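Local coordinates for xylooligosaccharide oxidase (PDB 5L6G), which oxidises the C1 hydroxyl of xylooligosaccharides and related sugars to lactones with a bicovalently bound FAD, reducing oxygen to hydrogen peroxide, at residues V234-N240 and L308-H314. Sequence-based numbering, arbitrary orientation.
With NAG (2-acetamido-2-deoxy-beta-D-glucopyranose), chain E.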
ATOM      1  N   VAL A 234       4.759 -22.286   4.837  1.00 23.25           N
ATOM      2  CA  VAL A 234       3.625 -21.675   4.152  1.00 21.17           C
ATOM      3  C   VAL A 234       3.482 -22.348   2.783  1.00 20.45           C
ATOM      4  O   VAL A 234       4.468 -22.801   2.192  1.00 20.93           O
ATOM      5  CB  VAL A 234       3.779 -20.161   3.993  1.00 20.04           C
ATOM      6  CG1 VAL A 234       3.867 -19.496   5.366  1.00 19.98           C
ATOM      7  CG2 VAL A 234       4.994 -19.807   3.137  1.00 19.88           C
ATOM      8  N   THR A 235       2.257 -22.437   2.295  1.00 19.15           N
ATOM      9  CA  THR A 235       1.981 -23.189   1.093  1.00 18.68           C
ATOM     10  C   THR A 235       1.296 -22.276   0.092  1.00 17.59           C
ATOM     11  O   THR A 235       0.204 -21.784   0.342  1.00 16.79           O
ATOM     12  CB  THR A 235       1.107 -24.388   1.428  1.00 19.18           C
ATOM     13  OG1 THR A 235       1.780 -25.187   2.421  1.00 19.87           O
ATOM     14  CG2 THR A 235       0.835 -25.229   0.170  1.00 19.48           C
ATOM     15  N   SER A 236       1.962 -22.008  -1.021  1.00 17.19           N
ATOM     16  CA  SER A 236       1.331 -21.225  -2.079  1.00 16.45           C
ATOM     17  C   SER A 236       0.527 -22.167  -2.947  1.00 16.64           C
ATOM     18  O   SER A 236       0.801 -23.362  -3.009  1.00 17.40           O
ATOM     19  CB  SER A 236       2.364 -20.457  -2.897  1.00 16.24           C
ATOM     20  OG  SER A 236       3.266 -21.325  -3.555  1.00 16.46           O
ATOM     21  N   TYR A 237      -0.491 -21.634  -3.601  1.00 16.27           N
ATOM     22  CA  TYR A 237      -1.343 -22.450  -4.463  1.00 16.53           C
ATOM     23  C   TYR A 237      -2.125 -21.556  -5.394  1.00 16.19           C
ATOM     24  O   TYR A 237      -2.234 -20.351  -5.170  1.00 15.36           O
ATOM     25  CB  TYR A 237      -2.316 -23.286  -3.620  1.00 16.68           C
ATOM     26  CG  TYR A 237      -3.249 -22.456  -2.761  1.00 15.89           C
ATOM     27  CD1 TYR A 237      -2.832 -21.967  -1.524  1.00 15.81           C
ATOM     28  CD2 TYR A 237      -4.546 -22.150  -3.187  1.00 15.50           C
ATOM     29  CE1 TYR A 237      -3.677 -21.202  -0.736  1.00 15.37           C
ATOM     30  CE2 TYR A 237      -5.397 -21.371  -2.410  1.00 15.11           C
ATOM     31  CZ  TYR A 237      -4.966 -20.910  -1.186  1.00 15.09           C
ATOM     32  OH  TYR A 237      -5.782 -20.138  -0.401  1.00 14.78           O
ATOM     33  N   GLU A 238      -2.695 -22.175  -6.420  1.00 16.81           N
ATOM     34  CA  GLU A 238      -3.502 -21.474  -7.384  1.00 16.72           C
ATOM     35  C   GLU A 238      -4.758 -22.271  -7.690  1.00 16.96           C
ATOM     36  O   GLU A 238      -4.780 -23.506  -7.566  1.00 17.17           O
ATOM     37  CB  GLU A 238      -2.681 -21.265  -8.654  1.00 17.51           C
ATOM     38  CG  GLU A 238      -1.640 -20.191  -8.488  1.00 17.83           C
ATOM     39  CD  GLU A 238      -0.494 -20.246  -9.476  1.00 19.04           C
ATOM     40  OE1 GLU A 238      -0.628 -20.847 -10.566  1.00 19.96           O
ATOM     41  OE2 GLU A 238       0.550 -19.633  -9.143  1.00 20.25           O
ATOM     42  N   ILE A 239      -5.809 -21.554  -8.068  1.00 16.26           N
ATOM     43  CA  ILE A 239      -7.029 -22.185  -8.558  1.00 16.54           C
ATOM     44  C   ILE A 239      -7.431 -21.411  -9.777  1.00 16.41           C
ATOM     45  O   ILE A 239      -7.862 -20.262  -9.668  1.00 15.24           O
ATOM     46  CB  ILE A 239      -8.185 -22.153  -7.538  1.00 16.39           C
ATOM     47  CG1 ILE A 239      -7.768 -22.801  -6.212  1.00 16.69           C
ATOM     48  CG2 ILE A 239      -9.418 -22.830  -8.131  1.00 16.73           C
ATOM     49  CD1 ILE A 239      -8.659 -22.451  -5.037  1.00 16.60           C
ATOM     50  N   ASN A 240      -7.283 -22.044 -10.942  1.00 17.30           N
ATOM     51  CA  ASN A 240      -7.663 -21.399 -12.182  1.00 17.62           C
ATOM     52  C   ASN A 240      -9.177 -21.330 -12.294  1.00 17.57           C
ATOM     53  O   ASN A 240      -9.870 -22.281 -11.948  1.00 17.78           O
ATOM     54  CB  ASN A 240      -7.063 -22.127 -13.387  1.00 18.71           C
ATOM     55  CG  ASN A 240      -5.577 -21.888 -13.511  1.00 19.12           C
ATOM     56  OD1 ASN A 240      -5.106 -20.775 -13.303  1.00 19.31           O
ATOM     57  ND2 ASN A 240      -4.834 -22.923 -13.860  1.00 20.33           N
ATOM     58  N   LEU A 308      -7.333 -27.403  -7.418  1.00 25.56           N
ATOM     59  CA  LEU A 308      -6.076 -26.808  -6.970  1.00 25.11           C
ATOM     60  C   LEU A 308      -4.999 -27.060  -7.996  1.00 25.33           C
ATOM     61  O   LEU A 308      -4.978 -28.114  -8.623  1.00 25.51           O
ATOM     62  CB  LEU A 308      -5.576 -27.465  -5.681  1.00 26.17           C
ATOM     63  CG  LEU A 308      -5.894 -26.937  -4.292  1.00 25.79           C
ATOM     64  CD1 LEU A 308      -5.134 -27.760  -3.248  1.00 26.40           C
ATOM     65  CD2 LEU A 308      -5.563 -25.465  -4.181  1.00 24.74           C
ATOM     66  N   SER A 309      -4.073 -26.120  -8.139  1.00 24.39           N
ATOM     67  CA  SER A 309      -2.868 -26.376  -8.928  1.00 24.92           C
ATOM     68  C   SER A 309      -1.668 -25.689  -8.292  1.00 24.33           C
ATOM     69  O   SER A 309      -1.823 -24.856  -7.385  1.00 23.82           O
ATOM     70  CB  SER A 309      -3.051 -25.930 -10.378  1.00 24.92           C
ATOM     71  OG  SER A 309      -3.452 -24.575 -10.453  1.00 24.55           O
ATOM     72  N   SER A 310      -0.475 -26.071  -8.748  1.00 24.66           N
ATOM     73  CA  SER A 310       0.769 -25.435  -8.324  1.00 24.51           C
ATOM     74  C   SER A 310       0.867 -25.347  -6.804  1.00 24.05           C
ATOM     75  O   SER A 310       1.198 -24.297  -6.260  1.00 23.17           O
ATOM     76  CB  SER A 310       0.878 -24.019  -8.911  1.00 23.96           C
ATOM     77  OG  SER A 310       0.924 -24.053 -10.327  1.00 24.79           O
ATOM     78  N   VAL A 311       0.577 -26.443  -6.120  1.00 23.99           N
ATOM     79  CA  VAL A 311       0.668 -26.451  -4.668  1.00 23.69           C
ATOM     80  C   VAL A 311       2.143 -26.603  -4.313  1.00 23.91           C
ATOM     81  O   VAL A 311       2.761 -27.603  -4.652  1.00 24.52           O
ATOM     82  CB  VAL A 311      -0.163 -27.584  -4.065  1.00 24.21           C
ATOM     83  CG1 VAL A 311       0.052 -27.676  -2.564  1.00 24.63           C
ATOM     84  CG2 VAL A 311      -1.635 -27.381  -4.397  1.00 23.72           C
ATOM     85  N   GLN A 312       2.699 -25.604  -3.643  1.00 23.09           N
ATOM     86  CA  GLN A 312       4.126 -25.588  -3.302  1.00 23.65           C
ATOM     87  C   GLN A 312       4.294 -25.212  -1.836  1.00 23.19           C
ATOM     88  O   GLN A 312       3.859 -24.147  -1.421  1.00 21.48           O
ATOM     89  CB  GLN A 312       4.867 -24.557  -4.152  1.00 23.95           C
ATOM     90  CG  GLN A 312       5.034 -24.918  -5.621  1.00 25.14           C
ATOM     91  CD  GLN A 312       5.450 -23.716  -6.456  1.00 25.63           C
ATOM     92  OE1 GLN A 312       6.123 -22.812  -5.970  1.00 26.18           O
ATOM     93  NE2 GLN A 312       5.040 -23.702  -7.717  1.00 26.42           N
ATOM     94  N   GLU A 313       4.944 -26.080  -1.068  1.00 24.12           N
ATOM     95  CA  GLU A 313       5.257 -25.780   0.322  1.00 24.65           C
ATOM     96  C   GLU A 313       6.590 -25.041   0.403  1.00 24.36           C
ATOM     97  O   GLU A 313       7.546 -25.408  -0.274  1.00 24.95           O
ATOM     98  CB  GLU A 313       5.376 -27.059   1.137  1.00 26.13           C
ATOM     99  CG  GLU A 313       4.209 -28.009   0.985  1.00 27.05           C
ATOM    100  CD  GLU A 313       4.289 -29.159   1.961  1.00 28.16           C
ATOM    101  OE1 GLU A 313       4.018 -28.910   3.155  1.00 28.01           O
ATOM    102  OE2 GLU A 313       4.632 -30.292   1.534  1.00 29.42           O
ATOM    103  N   HIS A 314       6.667 -24.056   1.283  1.00 23.36           N
ATOM    104  CA  HIS A 314       7.830 -23.189   1.387  1.00 23.41           C
ATOM    105  C   HIS A 314       8.202 -22.980   2.843  1.00 23.57           C
ATOM    106  O   HIS A 314       7.355 -23.102   3.718  1.00 23.49           O
ATOM    107  CB  HIS A 314       7.497 -21.793   0.811  1.00 22.38           C
ATOM    108  CG  HIS A 314       6.924 -21.808  -0.575  1.00 22.25           C
ATOM    109  ND1 HIS A 314       7.668 -22.121  -1.694  1.00 22.93           N
ATOM    110  CD2 HIS A 314       5.677 -21.536  -1.022  1.00 21.72           C
ATOM    111  CE1 HIS A 314       6.902 -22.055  -2.766  1.00 22.56           C
ATOM    112  NE2 HIS A 314       5.693 -21.679  -2.388  1.00 21.78           N
TER
HETATM  113  C1  NAG E 506       9.296 -26.161   6.122  1.00 42.05           C
HETATM  114  C2  NAG E 506       9.955 -26.627   4.820  1.00 49.29           C
HETATM  115  C3  NAG E 506      11.446 -26.950   4.999  1.00 51.67           C
HETATM  116  C4  NAG E 506      12.164 -25.788   5.683  1.00 51.08           C
HETATM  117  C5  NAG E 506      11.442 -25.486   6.991  1.00 48.61           C
HETATM  118  C6  NAG E 506      12.066 -24.307   7.735  1.00 49.01           C
HETATM  119  C7  NAG E 506       8.772 -27.814   3.021  1.00 53.70           C
HETATM  120  C8  NAG E 506       8.069 -29.077   2.611  1.00 54.44           C
HETATM  121  N2  NAG E 506       9.244 -27.775   4.272  1.00 51.42           N
HETATM  122  O3  NAG E 506      12.043 -27.211   3.744  1.00 52.38           O
HETATM  123  O4  NAG E 506      13.526 -26.081   5.926  1.00 55.03           O
HETATM  124  O5  NAG E 506      10.107 -25.149   6.691  1.00 45.21           O
HETATM  125  O6  NAG E 506      11.171 -23.853   8.732  1.00 45.77           O
HETATM  126  O7  NAG E 506       8.883 -26.889   2.215  1.00 55.07           O
HETATM  127  O   HOH W   1       2.233 -22.002  -5.969  1.00 20.79           O
HETATM  128  O   HOH W   2      -1.403 -23.236 -11.473  1.00 27.92           O
HETATM  129  O   HOH W   3      -6.306 -24.704 -10.978  1.00 19.22           O
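V234-N240 and L308-H314 run antiparallel, their axes 4.6 Å apart at 160°, with hydrogen-bonded pairs V234-H314, S236-Q312 and E238-S309. Between the last two the register slips by one residue, Y237 facing both S310 and V311: this shift is the evidence for a beta bulge, and a positive phi at S310 accompanies it. The carbonyl O of S310, turned out of the regular pattern, accepts from a water that also bonds S236 OG. That hydroxyl meets the imidazole edge of H314, OG to NE2 2.7 Å, near the ring plane; chi1 of 62° sets OG between the backbone N and carbonyl carbon of S236, turned to the ring. E318 bonds ND1, so both ring nitrogens are engaged and the rotation of the imidazole is fixed. At the bulge, S310 OG stays 3.6 Å from E238 OE1, and a second water bridges them, bonding S309 OG as well; Q281 gives OE1 a further partner. On the face of T235 and I239, apolar contacts gather round L308: its CD2 lies 3.6 Å from CD2 of the Y237 ring and 4.0 Å from CG1 of I239, while T235 CG2 meets V311 CG1 at 3.8 Å. E313 shares this face and bonds the backbone N of A290. Helix 290-304 packs here through L293, I297 and L301. The pair forms the outer edge of an antiparallel eight-stranded sheet whose strands 269-275 and 409-417 carry the substrate-binding R272 and E412, the E238 side chain lying about 8 Å from that of R272.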